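Local structure of chromosome partition protein Smc (Pyrococcus furiosus, 3KTA) at residues E22-G30 / N103-I111; Y90-D101 / S118-M129. The protein probably acts in chromosome condensation and partitioning, this chain being the C-terminal part of its ABC-type ATPase head, which joins the N-terminal part to bind and hydrolyse ATP. All coordinates share one frame; numbering follows the deposited sequence.

Contact 1 of 2, residues E22-G30 / N103-I111; sequences EIFAKLSPG and NVKRVADLI
Arg106 reaches across to the C-terminal end of helix 4-27 and binds the carbonyl oxygen of Leu27. The bond from Arg106 NE to Leu27 O is 2.9 Å long. NE sits above the carbonyl plane, and the angle at the hydrogen is 146°. The side chain bends at chi3 (-76°), which turns the guanidinium back along its own helix. There Arg106 NH2 donates to Asn103 OD1 at 2.9 Å. These two bonds fix the rotation of the group. Pro29 lies over one face of it, with Pro29 CD 3.5 Å from Arg106 NE. A leucine in place of Arg106 would probably leave Leu27 O without this donor and Asn103 OD1 without its charged mate. A water joins Asn103 OD1 to the hydroxyl of Ser28, and Ser28 is the first residue beyond helix 4-27.

The apolar part lies one turn on along helix 101-114 and one turn back along helix 4-27. Leu110 CD2 meets Ile23 CG2 at 3.7 Å, and the two side chains cross at about a right angle. Leu27 CD2 touches both Leu110 CD2 and Val107 CG2, at 4.1 Å each.

The axes of helical segments 22-27 and 103-111 come within 10.3 Å, at 137°, so these segments run roughly antiparallel. Helix 67-84 packs beside both: Ser28 and Asn103 touch its Leu72, and Leu110 touches Phe79. Helix 101-114 turns Val104 and Ala108 to helix 127-130, and links strands 89-93 and 119-123.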
loop_
_atom_site.group_PDB
_atom_site.type_symbol
_atom_site.label_atom_id
_atom_site.label_comp_id
_atom_site.label_asym_id
_atom_site.label_seq_id
_atom_site.Cartn_x
_atom_site.Cartn_y
_atom_site.Cartn_z
ATOM N N GLU B 22 -21.749 -2.282 0.798
ATOM C CA GLU B 22 -21.985 -0.920 1.267
ATOM C C GLU B 22 -20.951 0.046 0.686
ATOM O O GLU B 22 -21.284 1.133 0.197
ATOM C CB GLU B 22 -21.979 -0.867 2.789
ATOM C CG GLU B 22 -23.149 -1.608 3.428
ATOM C CD GLU B 22 -23.094 -1.629 4.938
ATOM O OE1 GLU B 22 -22.116 -1.116 5.517
ATOM O OE2 GLU B 22 -24.036 -2.172 5.543
ATOM N N ILE B 23 -19.689 -0.358 0.720
ATOM C CA ILE B 23 -18.629 0.503 0.223
ATOM C C ILE B 23 -18.712 0.709 -1.288
ATOM O O ILE B 23 -18.529 1.817 -1.772
ATOM C CB ILE B 23 -17.233 -0.027 0.629
ATOM C CG1 ILE B 23 -17.103 0.012 2.150
ATOM C CG2 ILE B 23 -16.139 0.807 -0.038
ATOM C CD1 ILE B 23 -15.897 -0.742 2.701
ATOM N N PHE B 24 -19.007 -0.351 -2.037
ATOM C CA PHE B 24 -19.156 -0.205 -3.484
ATOM C C PHE B 24 -20.242 0.811 -3.823
ATOM O O PHE B 24 -20.041 1.667 -4.685
ATOM C CB PHE B 24 -19.469 -1.541 -4.163
ATOM C CG PHE B 24 -19.460 -1.462 -5.662
ATOM C CD1 PHE B 24 -18.309 -1.744 -6.380
ATOM C CD2 PHE B 24 -20.606 -1.096 -6.354
ATOM C CE1 PHE B 24 -18.303 -1.668 -7.766
ATOM C CE2 PHE B 24 -20.604 -1.004 -7.728
ATOM C CZ PHE B 24 -19.452 -1.292 -8.438
ATOM N N ALA B 25 -21.368 0.727 -3.122
ATOM C CA ALA B 25 -22.488 1.643 -3.372
ATOM C C ALA B 25 -22.116 3.084 -3.029
ATOM O O ALA B 25 -22.562 4.019 -3.693
ATOM C CB ALA B 25 -23.729 1.202 -2.590
ATOM N N LYS B 26 -21.296 3.257 -2.001
ATOM C CA LYS B 26 -20.803 4.583 -1.613
ATOM C C LYS B 26 -19.879 5.167 -2.677
ATOM O O LYS B 26 -20.017 6.330 -3.070
ATOM C CB LYS B 26 -20.068 4.488 -0.275
ATOM C CG LYS B 26 -19.683 5.813 0.361
ATOM C CD LYS B 26 -19.534 5.656 1.875
ATOM C CE LYS B 26 -18.525 4.561 2.224
ATOM N NZ LYS B 26 -18.314 4.422 3.695
ATOM N N LEU B 27 -18.935 4.359 -3.145
ATOM C CA LEU B 27 -17.950 4.817 -4.122
ATOM C C LEU B 27 -18.569 5.051 -5.502
ATOM O O LEU B 27 -18.126 5.920 -6.247
ATOM C CB LEU B 27 -16.795 3.817 -4.233
ATOM C CG LEU B 27 -15.917 3.681 -2.985
ATOM C CD1 LEU B 27 -14.821 2.634 -3.234
ATOM C CD2 LEU B 27 -15.308 5.030 -2.598
ATOM N N SER B 28 -19.577 4.255 -5.839
ATOM C CA SER B 28 -20.313 4.405 -7.102
ATOM C C SER B 28 -21.804 4.624 -6.855
ATOM O O SER B 28 -22.597 3.690 -6.936
ATOM C CB SER B 28 -20.122 3.175 -7.987
ATOM O OG SER B 28 -18.778 3.067 -8.404
ATOM N N PRO B 29 -22.192 5.868 -6.549
ATOM C CA PRO B 29 -23.603 6.147 -6.252
ATOM C C PRO B 29 -24.520 5.619 -7.354
ATOM O O PRO B 29 -24.228 5.797 -8.541
ATOM C CB PRO B 29 -23.644 7.676 -6.173
ATOM C CG PRO B 29 -22.254 8.055 -5.728
ATOM C CD PRO B 29 -21.343 7.063 -6.419
ATOM N N GLY B 30 -25.597 4.943 -6.959
ATOM C CA GLY B 30 -26.519 4.359 -7.916
ATOM C C GLY B 30 -26.131 2.965 -8.381
ATOM O O GLY B 30 -26.896 2.301 -9.083
ATOM N N ASN B 103 -14.910 10.540 -8.405
ATOM C CA ASN B 103 -14.578 9.254 -7.819
ATOM C C ASN B 103 -13.358 9.285 -6.906
ATOM O O ASN B 103 -13.349 8.638 -5.846
ATOM C CB ASN B 103 -14.409 8.217 -8.924
ATOM C CG ASN B 103 -15.741 7.745 -9.466
ATOM O OD1 ASN B 103 -16.562 7.215 -8.724
ATOM N ND2 ASN B 103 -15.969 7.952 -10.761
ATOM N N VAL B 104 -12.325 10.010 -7.311
ATOM C CA VAL B 104 -11.161 10.170 -6.431
ATOM C C VAL B 104 -11.559 10.795 -5.084
ATOM O O VAL B 104 -11.102 10.348 -4.034
ATOM C CB VAL B 104 -10.033 10.993 -7.098
ATOM C CG1 VAL B 104 -8.903 11.250 -6.114
ATOM C CG2 VAL B 104 -9.500 10.264 -8.333
ATOM N N LYS B 105 -12.427 11.811 -5.099
ATOM C CA LYS B 105 -12.868 12.410 -3.839
ATOM C C LYS B 105 -13.531 11.385 -2.924
ATOM O O LYS B 105 -13.306 11.396 -1.710
ATOM C CB LYS B 105 -13.825 13.589 -4.090
ATOM C CG LYS B 105 -14.300 14.340 -2.829
ATOM C CD LYS B 105 -13.122 14.808 -1.976
ATOM C CE LYS B 105 -13.540 15.859 -0.931
ATOM N NZ LYS B 105 -14.715 15.470 -0.120
ATOM N N ARG B 106 -14.352 10.509 -3.498
ATOM C CA ARG B 106 -15.048 9.519 -2.683
ATOM C C ARG B 106 -14.037 8.540 -2.093
ATOM O O ARG B 106 -14.164 8.126 -0.938
ATOM C CB ARG B 106 -16.151 8.807 -3.467
ATOM C CG ARG B 106 -17.336 9.755 -3.721
ATOM C CD ARG B 106 -18.542 9.035 -4.287
ATOM N NE ARG B 106 -18.365 8.713 -5.690
ATOM C CZ ARG B 106 -18.763 9.489 -6.694
ATOM N NH1 ARG B 106 -19.359 10.657 -6.449
ATOM N NH2 ARG B 106 -18.554 9.097 -7.941
ATOM N N VAL B 107 -13.027 8.199 -2.884
ATOM C CA VAL B 107 -11.955 7.341 -2.359
ATOM C C VAL B 107 -11.187 8.041 -1.230
ATOM O O VAL B 107 -10.912 7.439 -0.177
ATOM C CB VAL B 107 -11.018 6.867 -3.482
ATOM C CG1 VAL B 107 -9.778 6.151 -2.912
ATOM C CG2 VAL B 107 -11.780 5.944 -4.395
ATOM N N ALA B 108 -10.853 9.314 -1.437
ATOM C CA ALA B 108 -10.149 10.097 -0.437
ATOM C C ALA B 108 -10.955 10.218 0.864
ATOM O O ALA B 108 -10.397 10.141 1.964
ATOM C CB ALA B 108 -9.812 11.482 -0.996
ATOM N N ASP B 109 -12.270 10.389 0.743
ATOM C CA ASP B 109 -13.124 10.444 1.925
ATOM C C ASP B 109 -13.103 9.113 2.686
ATOM O O ASP B 109 -13.108 9.100 3.913
ATOM C CB ASP B 109 -14.566 10.783 1.550
ATOM C CG ASP B 109 -14.748 12.233 1.139
ATOM O OD1 ASP B 109 -13.788 13.027 1.227
ATOM O OD2 ASP B 109 -15.877 12.567 0.726
ATOM N N LEU B 110 -13.081 8.006 1.950
ATOM C CA LEU B 110 -13.033 6.677 2.563
ATOM C C LEU B 110 -11.674 6.461 3.249
ATOM O O LEU B 110 -11.596 5.877 4.332
ATOM C CB LEU B 110 -13.277 5.608 1.492
ATOM C CG LEU B 110 -13.195 4.133 1.883
ATOM C CD1 LEU B 110 -14.149 3.826 3.016
ATOM C CD2 LEU B 110 -13.505 3.298 0.647
ATOM N N ILE B 111 -10.598 6.931 2.625
ATOM C CA ILE B 111 -9.282 6.896 3.271
ATOM C C ILE B 111 -9.271 7.701 4.573
ATOM O O ILE B 111 -8.819 7.201 5.605
ATOM C CB ILE B 111 -8.150 7.364 2.321
ATOM C CG1 ILE B 111 -7.854 6.291 1.268
ATOM C CG2 ILE B 111 -6.871 7.700 3.111
ATOM C CD1 ILE B 111 -7.130 6.828 0.009
HETATM O O HOH W 1 -18.442 5.495 -9.844
#

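Contact 2 of 2, residues Y90-D101 / S118-M129; sequences YLFDEIDAHLDD and SQFIVITLRDVM
Leu99 O is gripped by two nitrogens of one guanidinium: Arg126 NH1 and Arg126 NH2 each donate to it at 2.9 Å. The site lies beyond the C-terminal ends of the two parallel strands, 89-93 and 119-123, of a beta-alpha-beta unit, as in P-loop NTPases. Leu99 O lies in the guanidinium plane. So does Asp101 OD1, which takes a nearly straight salt bridge of 2.8 Å from Arg126 NH2. Bends at chi2 (-71°) and chi3 (-70°) fold the arginine chain back to these partners.

Five backbone hydrogen bonds join the segments, from Tyr90 N to Gln119 O through to Glu94 N to Ile123 O. A strand of the partner chain extends the sheet. On one face Tyr90, Phe92 and Phe120 form an aromatic cluster. The Tyr90 and Phe120 rings are nearly parallel but slid apart, with centroids 5.0 Å apart. On the other face Ile123 CD1 packs on Asp93 CG at 3.5 Å. Asp93 OD2 is hydrogen-bonded to Ser40 OG of the partner chain, and the side chain of Asp93 lies about 4 Å from a magnesium ion. Glu94 belongs to the pocket of the bound bis(adenosine)-5'-pentaphosphate.

Past the strands, Thr124 OG1 accepts from Arg126 N in an ST turn. The same hydroxyl donates to the syn lone pair of Asp96 OD2, with Thr124 OG1 and Asp96 OD2 2.7 Å apart.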
loop_
_atom_site.group_PDB
_atom_site.type_symbol
_atom_site.label_atom_id
_atom_site.label_comp_id
_atom_site.label_asym_id
_atom_site.label_seq_id
_atom_site.Cartn_x
_atom_site.Cartn_y
_atom_site.Cartn_z
ATOM N N TYR B 90 -1.415 0.897 5.144
ATOM C CA TYR B 90 -1.667 0.647 3.727
ATOM C C TYR B 90 -0.737 1.554 2.959
ATOM O O TYR B 90 -0.520 2.697 3.364
ATOM C CB TYR B 90 -3.140 0.962 3.363
ATOM C CG TYR B 90 -4.056 -0.016 4.038
ATOM C CD1 TYR B 90 -4.391 0.137 5.377
ATOM C CD2 TYR B 90 -4.541 -1.136 3.360
ATOM C CE1 TYR B 90 -5.176 -0.794 6.030
ATOM C CE2 TYR B 90 -5.344 -2.068 4.006
ATOM C CZ TYR B 90 -5.657 -1.891 5.331
ATOM O OH TYR B 90 -6.428 -2.809 5.990
ATOM N N LEU B 91 -0.177 1.036 1.872
ATOM C CA LEU B 91 0.665 1.829 0.985
ATOM C C LEU B 91 0.026 1.778 -0.380
ATOM O O LEU B 91 -0.160 0.702 -0.942
ATOM C CB LEU B 91 2.075 1.257 0.935
ATOM C CG LEU B 91 3.004 1.876 -0.106
ATOM C CD1 LEU B 91 3.311 3.329 0.207
ATOM C CD2 LEU B 91 4.286 1.066 -0.105
ATOM N N PHE B 92 -0.384 2.940 -0.878
ATOM C CA PHE B 92 -1.092 3.023 -2.148
ATOM C C PHE B 92 -0.281 3.923 -3.073
ATOM O O PHE B 92 -0.086 5.097 -2.776
ATOM C CB PHE B 92 -2.455 3.702 -1.970
ATOM C CG PHE B 92 -3.482 2.907 -1.201
ATOM C CD1 PHE B 92 -3.415 1.523 -1.087
ATOM C CD2 PHE B 92 -4.564 3.574 -0.638
ATOM C CE1 PHE B 92 -4.406 0.818 -0.393
ATOM C CE2 PHE B 92 -5.557 2.892 0.059
ATOM C CZ PHE B 92 -5.487 1.508 0.181
ATOM N N ASP B 93 0.152 3.401 -4.216
ATOM C CA ASP B 93 0.939 4.190 -5.178
ATOM C C ASP B 93 0.138 4.527 -6.451
ATOM O O ASP B 93 -0.053 3.673 -7.314
ATOM C CB ASP B 93 2.187 3.396 -5.550
ATOM C CG ASP B 93 3.232 4.232 -6.275
ATOM O OD1 ASP B 93 2.910 5.349 -6.748
ATOM O OD2 ASP B 93 4.387 3.764 -6.344
ATOM N N GLU B 94 -0.332 5.771 -6.543
ATOM C CA GLU B 94 -1.107 6.253 -7.687
ATOM C C GLU B 94 -2.297 5.342 -8.038
ATOM O O GLU B 94 -2.520 4.980 -9.192
ATOM C CB GLU B 94 -0.197 6.575 -8.881
ATOM C CG GLU B 94 0.815 7.645 -8.549
ATOM C CD GLU B 94 1.563 8.163 -9.753
ATOM O OE1 GLU B 94 2.800 8.304 -9.656
ATOM O OE2 GLU B 94 0.919 8.461 -10.798
ATOM N N ILE B 95 -3.086 5.029 -7.012
ATOM C CA ILE B 95 -4.240 4.144 -7.152
ATOM C C ILE B 95 -5.401 4.884 -7.787
ATOM O O ILE B 95 -6.403 4.269 -8.132
ATOM C CB ILE B 95 -4.706 3.546 -5.802
ATOM C CG1 ILE B 95 -4.970 4.662 -4.773
ATOM C CG2 ILE B 95 -3.690 2.523 -5.289
ATOM C CD1 ILE B 95 -6.101 4.369 -3.814
ATOM N N ASP B 96 -5.255 6.203 -7.922
ATOM C CA ASP B 96 -6.315 7.047 -8.461
ATOM C C ASP B 96 -6.214 7.244 -9.962
ATOM O O ASP B 96 -7.015 7.971 -10.560
ATOM C CB ASP B 96 -6.388 8.401 -7.721
ATOM C CG ASP B 96 -5.019 8.947 -7.306
ATOM O OD1 ASP B 96 -3.983 8.475 -7.792
ATOM O OD2 ASP B 96 -4.996 9.900 -6.507
ATOM N N ALA B 97 -5.246 6.586 -10.591
ATOM C CA ALA B 97 -5.160 6.636 -12.050
ATOM C C ALA B 97 -6.478 6.170 -12.693
ATOM O O ALA B 97 -7.129 5.237 -12.217
ATOM C CB ALA B 97 -3.996 5.787 -12.551
ATOM N N HIS B 98 -6.879 6.843 -13.764
ATOM C CA HIS B 98 -8.058 6.432 -14.527
ATOM C C HIS B 98 -9.388 6.741 -13.836
ATOM O O HIS B 98 -10.444 6.342 -14.322
ATOM C CB HIS B 98 -7.978 4.943 -14.889
ATOM C CG HIS B 98 -6.618 4.517 -15.351
ATOM N ND1 HIS B 98 -6.012 3.355 -14.919
ATOM C CD2 HIS B 98 -5.731 5.118 -16.181
ATOM C CE1 HIS B 98 -4.817 3.251 -15.477
ATOM N NE2 HIS B 98 -4.621 4.311 -16.242
ATOM N N LEU B 99 -9.340 7.461 -12.718
ATOM C CA LEU B 99 -10.570 7.866 -12.043
ATOM C C LEU B 99 -10.765 9.365 -12.159
ATOM O O LEU B 99 -9.805 10.131 -12.059
ATOM C CB LEU B 99 -10.539 7.491 -10.558
ATOM C CG LEU B 99 -10.537 6.007 -10.198
ATOM C CD1 LEU B 99 -10.257 5.835 -8.710
ATOM C CD2 LEU B 99 -11.856 5.380 -10.569
ATOM N N ASP B 100 -12.007 9.789 -12.372
ATOM C CA ASP B 100 -12.267 11.219 -12.455
ATOM C C ASP B 100 -12.284 11.850 -11.058
ATOM O O ASP B 100 -12.212 11.144 -10.046
ATOM C CB ASP B 100 -13.538 11.518 -13.279
ATOM C CG ASP B 100 -14.834 11.090 -12.592
ATOM O OD1 ASP B 100 -14.825 10.634 -11.433
ATOM O OD2 ASP B 100 -15.900 11.236 -13.235
ATOM N N ASP B 101 -12.341 13.172 -10.983
ATOM C CA ASP B 101 -12.292 13.829 -9.676
ATOM C C ASP B 101 -13.404 13.388 -8.723
ATOM O O ASP B 101 -13.176 13.260 -7.522
ATOM C CB ASP B 101 -12.332 15.351 -9.823
ATOM C CG ASP B 101 -10.985 15.949 -10.208
ATOM O OD1 ASP B 101 -10.002 15.204 -10.426
ATOM O OD2 ASP B 101 -10.916 17.196 -10.286
ATOM N N SER B 118 -6.376 2.693 10.721
ATOM C CA SER B 118 -5.141 2.253 10.068
ATOM C C SER B 118 -4.364 3.461 9.559
ATOM O O SER B 118 -4.949 4.507 9.278
ATOM C CB SER B 118 -5.444 1.342 8.864
ATOM O OG SER B 118 -6.140 0.169 9.246
ATOM N N GLN B 119 -3.055 3.289 9.381
ATOM C CA GLN B 119 -2.211 4.292 8.756
ATOM C C GLN B 119 -2.300 4.142 7.230
ATOM O O GLN B 119 -2.325 3.023 6.713
ATOM C CB GLN B 119 -0.771 4.086 9.230
ATOM C CG GLN B 119 0.262 4.998 8.583
ATOM C CD GLN B 119 1.633 4.743 9.196
ATOM O OE1 GLN B 119 2.086 3.595 9.261
ATOM N NE2 GLN B 119 2.285 5.796 9.668
ATOM N N PHE B 120 -2.357 5.266 6.521
ATOM C CA PHE B 120 -2.359 5.265 5.062
ATOM C C PHE B 120 -1.237 6.123 4.525
ATOM O O PHE B 120 -1.092 7.285 4.939
ATOM C CB PHE B 120 -3.710 5.797 4.541
ATOM C CG PHE B 120 -4.820 4.830 4.724
ATOM C CD1 PHE B 120 -5.506 4.751 5.936
ATOM C CD2 PHE B 120 -5.157 3.943 3.705
ATOM C CE1 PHE B 120 -6.528 3.836 6.104
ATOM C CE2 PHE B 120 -6.162 3.017 3.879
ATOM C CZ PHE B 120 -6.845 2.954 5.077
ATOM N N ILE B 121 -0.461 5.559 3.604
ATOM C CA ILE B 121 0.589 6.316 2.925
ATOM C C ILE B 121 0.259 6.257 1.443
ATOM O O ILE B 121 0.209 5.172 0.853
ATOM C CB ILE B 121 1.982 5.690 3.162
ATOM C CG1 ILE B 121 2.319 5.724 4.654
ATOM C CG2 ILE B 121 3.052 6.423 2.347
ATOM C CD1 ILE B 121 3.424 4.744 5.033
ATOM N N VAL B 122 0.004 7.417 0.845
ATOM C CA VAL B 122 -0.569 7.445 -0.491
ATOM C C VAL B 122 0.258 8.349 -1.393
ATOM O O VAL B 122 0.405 9.529 -1.112
ATOM C CB VAL B 122 -2.020 8.003 -0.437
ATOM C CG1 VAL B 122 -2.626 8.079 -1.841
ATOM C CG2 VAL B 122 -2.903 7.152 0.480
ATOM N N ILE B 123 0.796 7.786 -2.472
ATOM C CA ILE B 123 1.478 8.582 -3.480
ATOM C C ILE B 123 0.468 9.010 -4.526
ATOM O O ILE B 123 -0.289 8.175 -5.021
ATOM C CB ILE B 123 2.558 7.764 -4.176
ATOM C CG1 ILE B 123 3.643 7.350 -3.171
ATOM C CG2 ILE B 123 3.151 8.581 -5.333
ATOM C CD1 ILE B 123 4.543 6.210 -3.652
ATOM N N THR B 124 0.432 10.301 -4.848
ATOM C CA THR B 124 -0.627 10.817 -5.731
ATOM C C THR B 124 -0.233 12.115 -6.428
ATOM O O THR B 124 0.565 12.896 -5.902
ATOM C CB THR B 124 -1.939 11.039 -4.946
ATOM O OG1 THR B 124 -2.973 11.493 -5.837
ATOM C CG2 THR B 124 -1.744 12.070 -3.836
ATOM N N LEU B 125 -0.786 12.314 -7.629
ATOM C CA LEU B 125 -0.619 13.559 -8.377
ATOM C C LEU B 125 -1.934 14.343 -8.361
ATOM O O LEU B 125 -2.046 15.397 -9.006
ATOM C CB LEU B 125 -0.234 13.259 -9.832
ATOM C CG LEU B 125 1.105 12.563 -10.068
ATOM C CD1 LEU B 125 1.424 12.542 -11.553
ATOM C CD2 LEU B 125 2.203 13.245 -9.271
ATOM N N ARG B 126 -2.918 13.846 -7.612
ATOM C CA ARG B 126 -4.273 14.409 -7.655
ATOM C C ARG B 126 -4.601 15.290 -6.450
ATOM O O ARG B 126 -4.655 14.822 -5.290
ATOM C CB ARG B 126 -5.324 13.300 -7.764
ATOM C CG ARG B 126 -5.089 12.345 -8.925
ATOM C CD ARG B 126 -5.369 13.028 -10.283
ATOM N NE ARG B 126 -6.794 13.273 -10.445
ATOM C CZ ARG B 126 -7.673 12.360 -10.860
ATOM N NH1 ARG B 126 -7.271 11.134 -11.171
ATOM N NH2 ARG B 126 -8.961 12.673 -10.955
ATOM N N ASP B 127 -4.865 16.567 -6.726
ATOM C CA ASP B 127 -5.276 17.486 -5.678
ATOM C C ASP B 127 -6.442 16.990 -4.825
ATOM O O ASP B 127 -6.411 17.137 -3.605
ATOM C CB ASP B 127 -5.554 18.894 -6.243
ATOM C CG ASP B 127 -6.498 18.891 -7.448
ATOM O OD1 ASP B 127 -7.280 17.941 -7.656
ATOM O OD2 ASP B 127 -6.461 19.887 -8.200
ATOM N N VAL B 128 -7.466 16.398 -5.448
ATOM C CA VAL B 128 -8.642 15.969 -4.703
ATOM C C VAL B 128 -8.346 14.751 -3.828
ATOM O O VAL B 128 -9.110 14.455 -2.917
ATOM C CB VAL B 128 -9.858 15.700 -5.617
ATOM C CG1 VAL B 128 -10.279 16.979 -6.291
ATOM C CG2 VAL B 128 -9.522 14.681 -6.666
HETATM N N MSE B 129 -7.245 14.055 -4.115
HETATM C CA MSE B 129 -6.787 12.984 -3.236
HETATM C C MSE B 129 -6.029 13.522 -2.026
HETATM O O MSE B 129 -6.226 13.003 -0.918
HETATM C CB MSE B 129 -5.888 11.982 -3.985
HETATM C CG MSE B 129 -5.272 10.892 -3.076
HETATM SE SE MSE B 129 -6.579 9.664 -2.305
HETATM C CE MSE B 129 -6.559 8.370 -3.748
HETATM O O HOH W 2 -3.055 7.351 -5.213
HETATM O O HOH W 3 -1.896 9.973 -8.831
HETATM O O HOH W 4 -7.578 15.898 -9.395
HETATM O O HOH W 5 -8.627 18.357 -10.049
#

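Both contacts use the beta-alpha-beta unit. Contact 2 pairs its two strands and the loops after them, and contact 1 sets its connecting helix 101-114 against helix 4-27. Contact 2 is the core one: 18 of its 21 touching residues are buried, and it reaches the nucleotide pocket. Contact 1 is partly buried and smaller, burying 362 Å² against 992 Å². Each has an arginine on a backbone carbonyl, but Arg126 adds a salt bridge across its contact, whereas Arg106 has a neutral asparagine on its own helix. The contacts touch where Val104 CG1 packs on Val128 CG2 at 3.5 Å. Val104 also meets Arg126 and Asp96.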